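Local coordinates for protein GDP-mannose-dependent alpha-(1-6)-phosphatidylinositol monomannoside mannosyltransferase (Corynebacterium glutamicum, PDB 3OKP) that belongs to the GT-B glycosyltransferases, two Rossmann-like domains facing each other across a cleft, with guanosine-5'-diphosphate-alpha-D-mannose bound in the second, at residues 28-32 and 368-373; 208-212 and 287-291. All blocks are in the same frame, centred on the assembly; numbering follows the deposited sequence.

Interaction 1: 28-32 and 368-373; sequences FIATQ and MGERLT
In this GT-B fold the chain returns at its end to the first Rossmann-like domain: helix 365-377 lies against the last part of helix 20-29 and the type I turn Ile29-Gln32. Phe28 is helical (phi/psi -68/-42), and its flat ring reaches the second helix, CE1 standing 3.9 Å from Met368 CB and CD1 3.7 Å from Leu372 CD2; Trp91 and Leu168 also touch Phe28. Ile29 points away from the second helix, and its side chain touches Ile37 and Val39 of strand 37-42. Thr31 (chi1 p) folds back so that OG1 donates a very short 2.5 Å hydrogen bond to Phe28 O. Thr31 CA is 5.0 Å from Gly369 CA; any CB on Gly369 would clash with Thr31 CB, so glycine suits the close approach. Gln32 turns extended (-98/165) but curls its side chain, m/m, bringing NE2 3.1 Å from Thr31 OG1 in a nearly straight hydrogen bond and also 3.1 Å from Gly369 O in a weak one. Gly369 O also accepts from Thr373 OG1 at 2.9 Å.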
ATOM      1  N   PHE A  28     -10.158  -3.007   4.765  1.00 10.77           N
ATOM      2  CA  PHE A  28     -11.252  -2.046   4.580  1.00 10.68           C
ATOM      3  C   PHE A  28     -12.610  -2.601   5.015  1.00 10.64           C
ATOM      4  O   PHE A  28     -13.391  -1.894   5.660  1.00 10.78           O
ATOM      5  CB  PHE A  28     -11.315  -1.518   3.141  1.00 10.37           C
ATOM      6  CG  PHE A  28     -10.618  -0.201   2.952  1.00 10.29           C
ATOM      7  CD1 PHE A  28     -11.084   0.945   3.595  1.00 10.34           C
ATOM      8  CD2 PHE A  28      -9.503  -0.100   2.130  1.00 10.19           C
ATOM      9  CE1 PHE A  28     -10.443   2.168   3.433  1.00 10.86           C
ATOM     10  CE2 PHE A  28      -8.852   1.121   1.959  1.00 10.56           C
ATOM     11  CZ  PHE A  28      -9.324   2.258   2.611  1.00 10.69           C
ATOM     12  N   ILE A  29     -12.884  -3.860   4.672  1.00 10.60           N
ATOM     13  CA  ILE A  29     -14.149  -4.510   5.054  1.00 10.84           C
ATOM     14  C   ILE A  29     -14.283  -4.593   6.581  1.00 11.18           C
ATOM     15  O   ILE A  29     -15.369  -4.377   7.130  1.00 11.32           O
ATOM     16  CB  ILE A  29     -14.308  -5.917   4.402  1.00 10.70           C
ATOM     17  CG1 ILE A  29     -14.511  -5.792   2.888  1.00 10.52           C
ATOM     18  CG2 ILE A  29     -15.490  -6.668   5.008  1.00 11.25           C
ATOM     19  CD1 ILE A  29     -14.268  -7.090   2.105  1.00 10.52           C
ATOM     20  N   ALA A  30     -13.168  -4.878   7.252  1.00 11.37           N
ATOM     21  CA  ALA A  30     -13.125  -5.008   8.709  1.00 11.89           C
ATOM     22  C   ALA A  30     -13.481  -3.715   9.456  1.00 12.08           C
ATOM     23  O   ALA A  30     -13.850  -3.758  10.628  1.00 12.51           O
ATOM     24  CB  ALA A  30     -11.760  -5.537   9.154  1.00 12.07           C
ATOM     25  N   THR A  31     -13.384  -2.574   8.772  1.00 12.03           N
ATOM     26  CA  THR A  31     -13.733  -1.273   9.359  1.00 12.25           C
ATOM     27  C   THR A  31     -15.240  -1.003   9.344  1.00 12.47           C
ATOM     28  O   THR A  31     -15.720  -0.092  10.024  1.00 12.76           O
ATOM     29  CB  THR A  31     -13.022  -0.098   8.642  1.00 12.18           C
ATOM     30  OG1 THR A  31     -13.483  -0.000   7.288  1.00 11.95           O
ATOM     31  CG2 THR A  31     -11.505  -0.269   8.659  1.00 11.95           C
ATOM     32  N   GLN A  32     -15.978  -1.794   8.569  1.00 12.24           N
ATOM     33  CA  GLN A  32     -17.419  -1.591   8.406  1.00 12.51           C
ATOM     34  C   GLN A  32     -18.238  -2.511   9.309  1.00 12.95           C
ATOM     35  O   GLN A  32     -17.716  -3.484   9.857  1.00 12.95           O
ATOM     36  CB  GLN A  32     -17.825  -1.798   6.939  1.00 12.01           C
ATOM     37  CG  GLN A  32     -17.047  -0.935   5.940  1.00 11.58           C
ATOM     38  CD  GLN A  32     -17.263   0.554   6.158  1.00 11.91           C
ATOM     39  OE1 GLN A  32     -18.367   1.067   5.972  1.00 12.13           O
ATOM     40  NE2 GLN A  32     -16.205   1.254   6.556  1.00 12.04           N
ATOM     41  N   MET A 368      -9.245   5.934   7.651  1.00 14.31           N
ATOM     42  CA  MET A 368      -9.590   5.421   6.323  1.00 14.01           C
ATOM     43  C   MET A 368     -10.923   4.679   6.321  1.00 13.59           C
ATOM     44  O   MET A 368     -11.687   4.773   5.361  1.00 13.36           O
ATOM     45  CB  MET A 368      -8.474   4.535   5.758  1.00 13.91           C
ATOM     46  CG  MET A 368      -7.181   5.282   5.400  1.00 14.80           C
ATOM     47  SD  MET A 368      -7.387   6.781   4.405  1.00 16.79           S
ATOM     48  CE  MET A 368      -8.252   6.154   2.976  1.00 15.71           C
ATOM     49  N   GLY A 369     -11.192   3.949   7.402  1.00 13.66           N
ATOM     50  CA  GLY A 369     -12.479   3.279   7.596  1.00 13.44           C
ATOM     51  C   GLY A 369     -13.644   4.251   7.573  1.00 13.62           C
ATOM     52  O   GLY A 369     -14.695   3.956   7.001  1.00 13.40           O
ATOM     53  N   GLU A 370     -13.449   5.416   8.189  1.00 14.02           N
ATOM     54  CA  GLU A 370     -14.444   6.488   8.174  1.00 14.46           C
ATOM     55  C   GLU A 370     -14.692   7.015   6.763  1.00 14.35           C
ATOM     56  O   GLU A 370     -15.837   7.284   6.391  1.00 14.33           O
ATOM     57  CB  GLU A 370     -14.035   7.631   9.106  1.00 15.10           C
ATOM     58  CG  GLU A 370     -14.268   7.340  10.578  1.00 15.42           C
ATOM     59  N   ARG A 371     -13.617   7.153   5.984  1.00 14.20           N
ATOM     60  CA  ARG A 371     -13.719   7.531   4.571  1.00 14.35           C
ATOM     61  C   ARG A 371     -14.572   6.542   3.777  1.00 13.68           C
ATOM     62  O   ARG A 371     -15.408   6.952   2.970  1.00 13.61           O
ATOM     63  CB  ARG A 371     -12.336   7.648   3.924  1.00 14.29           C
ATOM     64  CG  ARG A 371     -11.541   8.887   4.314  1.00 16.32           C
ATOM     65  CD  ARG A 371     -10.343   9.033   3.389  1.00 18.20           C
ATOM     66  NE  ARG A 371      -9.469  10.147   3.745  1.00 20.33           N
ATOM     67  CZ  ARG A 371      -8.392  10.504   3.047  1.00 21.32           C
ATOM     68  NH1 ARG A 371      -8.054   9.839   1.949  1.00 21.77           N
ATOM     69  NH2 ARG A 371      -7.652  11.530   3.443  1.00 22.50           N
ATOM     70  N   LEU A 372     -14.357   5.245   4.004  1.00 13.16           N
ATOM     71  CA  LEU A 372     -15.145   4.211   3.330  1.00 12.73           C
ATOM     72  C   LEU A 372     -16.609   4.250   3.764  1.00 13.07           C
ATOM     73  O   LEU A 372     -17.511   4.108   2.935  1.00 12.96           O
ATOM     74  CB  LEU A 372     -14.552   2.811   3.548  1.00 12.19           C
ATOM     75  CG  LEU A 372     -15.289   1.655   2.850  1.00 11.94           C
ATOM     76  CD1 LEU A 372     -15.319   1.832   1.327  1.00 11.06           C
ATOM     77  CD2 LEU A 372     -14.692   0.305   3.222  1.00 11.75           C
ATOM     78  N   THR A 373     -16.837   4.451   5.061  1.00 13.53           N
ATOM     79  CA  THR A 373     -18.192   4.556   5.603  1.00 14.25           C
ATOM     80  C   THR A 373     -18.961   5.683   4.909  1.00 14.71           C
ATOM     81  O   THR A 373     -20.111   5.496   4.507  1.00 14.71           O
ATOM     82  CB  THR A 373     -18.178   4.748   7.138  1.00 14.61           C
ATOM     83  OG1 THR A 373     -17.488   3.649   7.743  1.00 14.58           O
ATOM     84  CG2 THR A 373     -19.599   4.807   7.705  1.00 15.56           C
TER

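Interaction 2: 208-212 and 287-291; sequences VPRKG and LDVEG. With GDD (guanosine-5'-diphosphate-alpha-D-mannose), chain B.
Residues 209-211 form a single 3-10 turn, and Gly212, with positive phi (77/25), is the N-cap of helix 213-226. Segment 287-291 lacks regular structure; Leu287 and Asp288 form a classic beta bulge facing Arg283. The nearest CA pair, Arg210 and Asp288, is 7.2 Å apart, a gap that long charged side chains can bridge. Arg210 (p/t/t, chi4 87°) extends across it: NE makes a salt bridge with Asp288 OD1 (3.3 Å), and NH1 a short, hydrogen-bonded one with Glu290 OE1 (2.5 Å). This is the ligand pocket of the second GT-B domain, where Glu290 and Glu298 have the spacing of the EX7E motif known from many retaining GT-B glycosyltransferases. Lys211, bent by m/m and then straight (t/t), carries NZ into a salt bridge with Glu290 OE1 (2.9 Å), a hydrogen bond to GDD O3B (2.8 Å) and a weak one to GDD O3A (3.1 Å), a fitting cation for a diphosphate. Glu290, t/p, curls so that OE1 serves both cations. A water accepts from Arg210 N (3.0 Å) and donates to Asp288 OD2 (2.7 Å).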
ATOM      1  N   VAL A 208      13.863  -4.865  -5.765  1.00 11.65           N
ATOM      2  CA  VAL A 208      13.763  -4.570  -7.200  1.00 11.84           C
ATOM      3  C   VAL A 208      14.407  -3.199  -7.459  1.00 11.43           C
ATOM      4  O   VAL A 208      14.438  -2.357  -6.553  1.00 10.94           O
ATOM      5  CB  VAL A 208      12.288  -4.619  -7.728  1.00 11.98           C
ATOM      6  CG1 VAL A 208      11.723  -6.040  -7.652  1.00 12.63           C
ATOM      7  CG2 VAL A 208      11.383  -3.631  -6.982  1.00 11.85           C
ATOM      8  N   PRO A 209      14.939  -2.976  -8.681  1.00 11.55           N
ATOM      9  CA  PRO A 209      15.668  -1.735  -8.984  1.00 11.28           C
ATOM     10  C   PRO A 209      14.983  -0.436  -8.547  1.00 10.92           C
ATOM     11  O   PRO A 209      15.643   0.436  -7.975  1.00 10.61           O
ATOM     12  CB  PRO A 209      15.808  -1.775 -10.508  1.00 11.73           C
ATOM     13  CG  PRO A 209      15.817  -3.213 -10.840  1.00 12.25           C
ATOM     14  CD  PRO A 209      14.907  -3.884  -9.846  1.00 11.95           C
ATOM     15  N   ARG A 210      13.679  -0.313  -8.791  1.00 10.88           N
ATOM     16  CA  ARG A 210      12.982   0.963  -8.587  1.00 10.80           C
ATOM     17  C   ARG A 210      12.888   1.433  -7.131  1.00 10.09           C
ATOM     18  O   ARG A 210      12.648   2.613  -6.881  1.00  9.96           O
ATOM     19  CB  ARG A 210      11.600   0.957  -9.256  1.00 11.01           C
ATOM     20  CG  ARG A 210      10.524   0.144  -8.541  1.00 11.43           C
ATOM     21  CD  ARG A 210       9.157   0.407  -9.165  1.00 12.27           C
ATOM     22  NE  ARG A 210       8.080  -0.315  -8.485  1.00 13.94           N
ATOM     23  CZ  ARG A 210       7.428   0.154  -7.427  1.00 13.98           C
ATOM     24  NH1 ARG A 210       7.745   1.339  -6.933  1.00 14.47           N
ATOM     25  NH2 ARG A 210       6.471  -0.565  -6.859  1.00 14.03           N
ATOM     26  N   LYS A 211      13.096   0.522  -6.180  1.00  9.72           N
ATOM     27  CA  LYS A 211      12.996   0.855  -4.753  1.00  9.19           C
ATOM     28  C   LYS A 211      14.205   1.645  -4.238  1.00  8.96           C
ATOM     29  O   LYS A 211      14.160   2.238  -3.157  1.00  8.71           O
ATOM     30  CB  LYS A 211      12.771  -0.410  -3.914  1.00  9.13           C
ATOM     31  CG  LYS A 211      11.504  -1.190  -4.266  1.00  9.30           C
ATOM     32  CD  LYS A 211      10.239  -0.505  -3.762  1.00  9.33           C
ATOM     33  CE  LYS A 211       9.001  -1.342  -4.063  1.00  9.78           C
ATOM     34  NZ  LYS A 211       7.762  -0.716  -3.517  1.00 10.05           N
ATOM     35  N   GLY A 212      15.285   1.651  -5.015  1.00  8.88           N
ATOM     36  CA  GLY A 212      16.437   2.490  -4.709  1.00  8.67           C
ATOM     37  C   GLY A 212      17.341   2.002  -3.594  1.00  8.60           C
ATOM     38  O   GLY A 212      18.036   2.810  -2.964  1.00  8.52           O
ATOM     39  N   LEU A 287       6.109   3.287 -16.420  1.00 15.94           N
ATOM     40  CA  LEU A 287       5.151   2.270 -15.967  1.00 16.33           C
ATOM     41  C   LEU A 287       5.573   1.559 -14.675  1.00 15.94           C
ATOM     42  O   LEU A 287       4.722   1.036 -13.944  1.00 15.74           O
ATOM     43  CB  LEU A 287       4.883   1.255 -17.088  1.00 16.92           C
ATOM     44  CG  LEU A 287       3.700   1.472 -18.049  1.00 18.35           C
ATOM     45  CD1 LEU A 287       3.219   2.925 -18.145  1.00 18.31           C
ATOM     46  CD2 LEU A 287       4.031   0.923 -19.433  1.00 19.43           C
ATOM     47  N   ASP A 288       6.880   1.528 -14.414  1.00 15.74           N
ATOM     48  CA  ASP A 288       7.411   0.983 -13.173  0.50 15.33           C
ATOM     49  C   ASP A 288       7.484   2.118 -12.147  1.00 14.98           C
ATOM     50  O   ASP A 288       8.485   2.837 -12.062  1.00 14.39           O
ATOM     51  CB  ASP A 288       8.785   0.352 -13.423  0.50 15.44           C
ATOM     52  CG  ASP A 288       9.203  -0.608 -12.328  0.50 15.09           C
ATOM     53  OD1 ASP A 288       8.320  -1.211 -11.680  0.50 15.66           O
ATOM     54  OD2 ASP A 288      10.425  -0.763 -12.122  0.50 14.68           O
ATOM     55  N   VAL A 289       6.409   2.275 -11.383  1.00 15.00           N
ATOM     56  CA  VAL A 289       6.234   3.445 -10.537  1.00 15.08           C
ATOM     57  C   VAL A 289       5.689   3.095  -9.149  1.00 14.98           C
ATOM     58  O   VAL A 289       4.960   2.111  -8.986  1.00 15.13           O
ATOM     59  CB  VAL A 289       5.321   4.488 -11.264  1.00 15.37           C
ATOM     60  CG1 VAL A 289       3.872   3.984 -11.387  1.00 15.97           C
ATOM     61  CG2 VAL A 289       5.379   5.841 -10.597  1.00 15.35           C
ATOM     62  N   GLU A 290       6.064   3.903  -8.159  1.00 14.83           N
ATOM     63  CA  GLU A 290       5.546   3.771  -6.806  1.00 15.02           C
ATOM     64  C   GLU A 290       4.169   4.421  -6.731  1.00 15.31           C
ATOM     65  O   GLU A 290       4.051   5.647  -6.759  1.00 15.49           O
ATOM     66  CB  GLU A 290       6.516   4.408  -5.799  1.00 14.83           C
ATOM     67  CG  GLU A 290       6.271   4.020  -4.347  1.00 15.28           C
ATOM     68  CD  GLU A 290       6.470   2.536  -4.087  1.00 16.62           C
ATOM     69  OE1 GLU A 290       7.497   1.973  -4.521  1.00 16.53           O
ATOM     70  OE2 GLU A 290       5.595   1.931  -3.439  1.00 17.63           O
ATOM     71  N   GLY A 291       3.134   3.590  -6.651  1.00 15.64           N
ATOM     72  CA  GLY A 291       1.751   4.064  -6.619  1.00 15.95           C
ATOM     73  C   GLY A 291       1.474   4.946  -5.419  1.00 15.83           C
ATOM     74  O   GLY A 291       0.863   6.010  -5.543  1.00 16.00           O
TER
HETATM   75  N2  GDD B 601       6.817  -9.365   6.642  0.50 13.20           N
HETATM   76  C2  GDD B 601       7.562  -8.621   5.787  0.50 13.14           C
HETATM   77  N1  GDD B 601       8.888  -8.869   5.660  0.50 13.31           N
HETATM   78  N3  GDD B 601       6.975  -7.635   5.070  0.50 13.12           N
HETATM   79  C4  GDD B 601       7.708  -6.880   4.210  0.50 13.25           C
HETATM   80  C5  GDD B 601       9.066  -7.121   4.065  0.50 13.22           C
HETATM   81  C6  GDD B 601       9.652  -8.138   4.812  0.50 13.31           C
HETATM   82  O6  GDD B 601      10.872  -8.380   4.703  0.50 13.24           O
HETATM   83  N7  GDD B 601       9.538  -6.240   3.160  0.50 13.32           N
HETATM   84  C8  GDD B 601       8.499  -5.474   2.753  0.50 13.38           C
HETATM   85  N9  GDD B 601       7.388  -5.870   3.395  0.50 13.33           N
HETATM   86  C1' GDD B 601       6.022  -5.302   3.260  0.50 13.14           C
HETATM   87  C2' GDD B 601       5.953  -3.916   3.881  0.50 12.76           C
HETATM   88  O2' GDD B 601       5.718  -3.977   5.290  0.50 12.88           O
HETATM   89  C3' GDD B 601       4.812  -3.265   3.125  0.50 12.71           C
HETATM   90  O3' GDD B 601       3.574  -3.480   3.813  0.50 12.17           O
HETATM   91  C4' GDD B 601       4.782  -3.973   1.773  0.50 12.90           C
HETATM   92  O4' GDD B 601       5.615  -5.133   1.898  0.50 12.93           O
HETATM   93  C5' GDD B 601       5.307  -3.078   0.652  0.50 13.17           C
HETATM   94  O5' GDD B 601       4.235  -2.391   0.000  0.50 13.30           O
HETATM   95  PA  GDD B 601       4.435  -1.146  -0.716  0.50 13.27           P
HETATM   96  O1A GDD B 601       3.320  -0.650  -0.992  0.50 13.01           O
HETATM   97  O2A GDD B 601       5.067  -0.328  -0.002  0.50 12.88           O
HETATM   98  O3A GDD B 601       5.185  -1.360  -1.940  0.50 13.56           O
HETATM   99  PB  GDD B 601       4.843  -2.332  -2.965  0.50 13.50           P
HETATM  100  O2B GDD B 601       3.604  -2.430  -3.102  0.50 13.24           O
HETATM  101  O3B GDD B 601       5.347  -1.972  -4.050  0.50 13.27           O
HETATM  102  O1B GDD B 601       5.394  -3.620  -2.621  0.50 14.16           O
HETATM  103  O   HOH W   1      11.921  -2.199 -10.375  1.00  8.68           O

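Overall arrangement
Both contacts are buried, yet they share no helix or strand and lie on opposite sides of the chain's centre, their centres 28 Å apart and nearest atoms about 12 Å apart. Interaction 1 brings an early helix and the last helix together, and its interface is mainly apolar side chains with one weak neutral hydrogen bond across it. Interaction 2 stays within the second domain, between loops that follow the neighbouring parallel strands 200-204 and 275-278, and there burial goes with charge: its ion pairs place Lys211 beside the diphosphate of the ligand. The Phe28 side chain, by contrast, lies about 13 Å from that ligand.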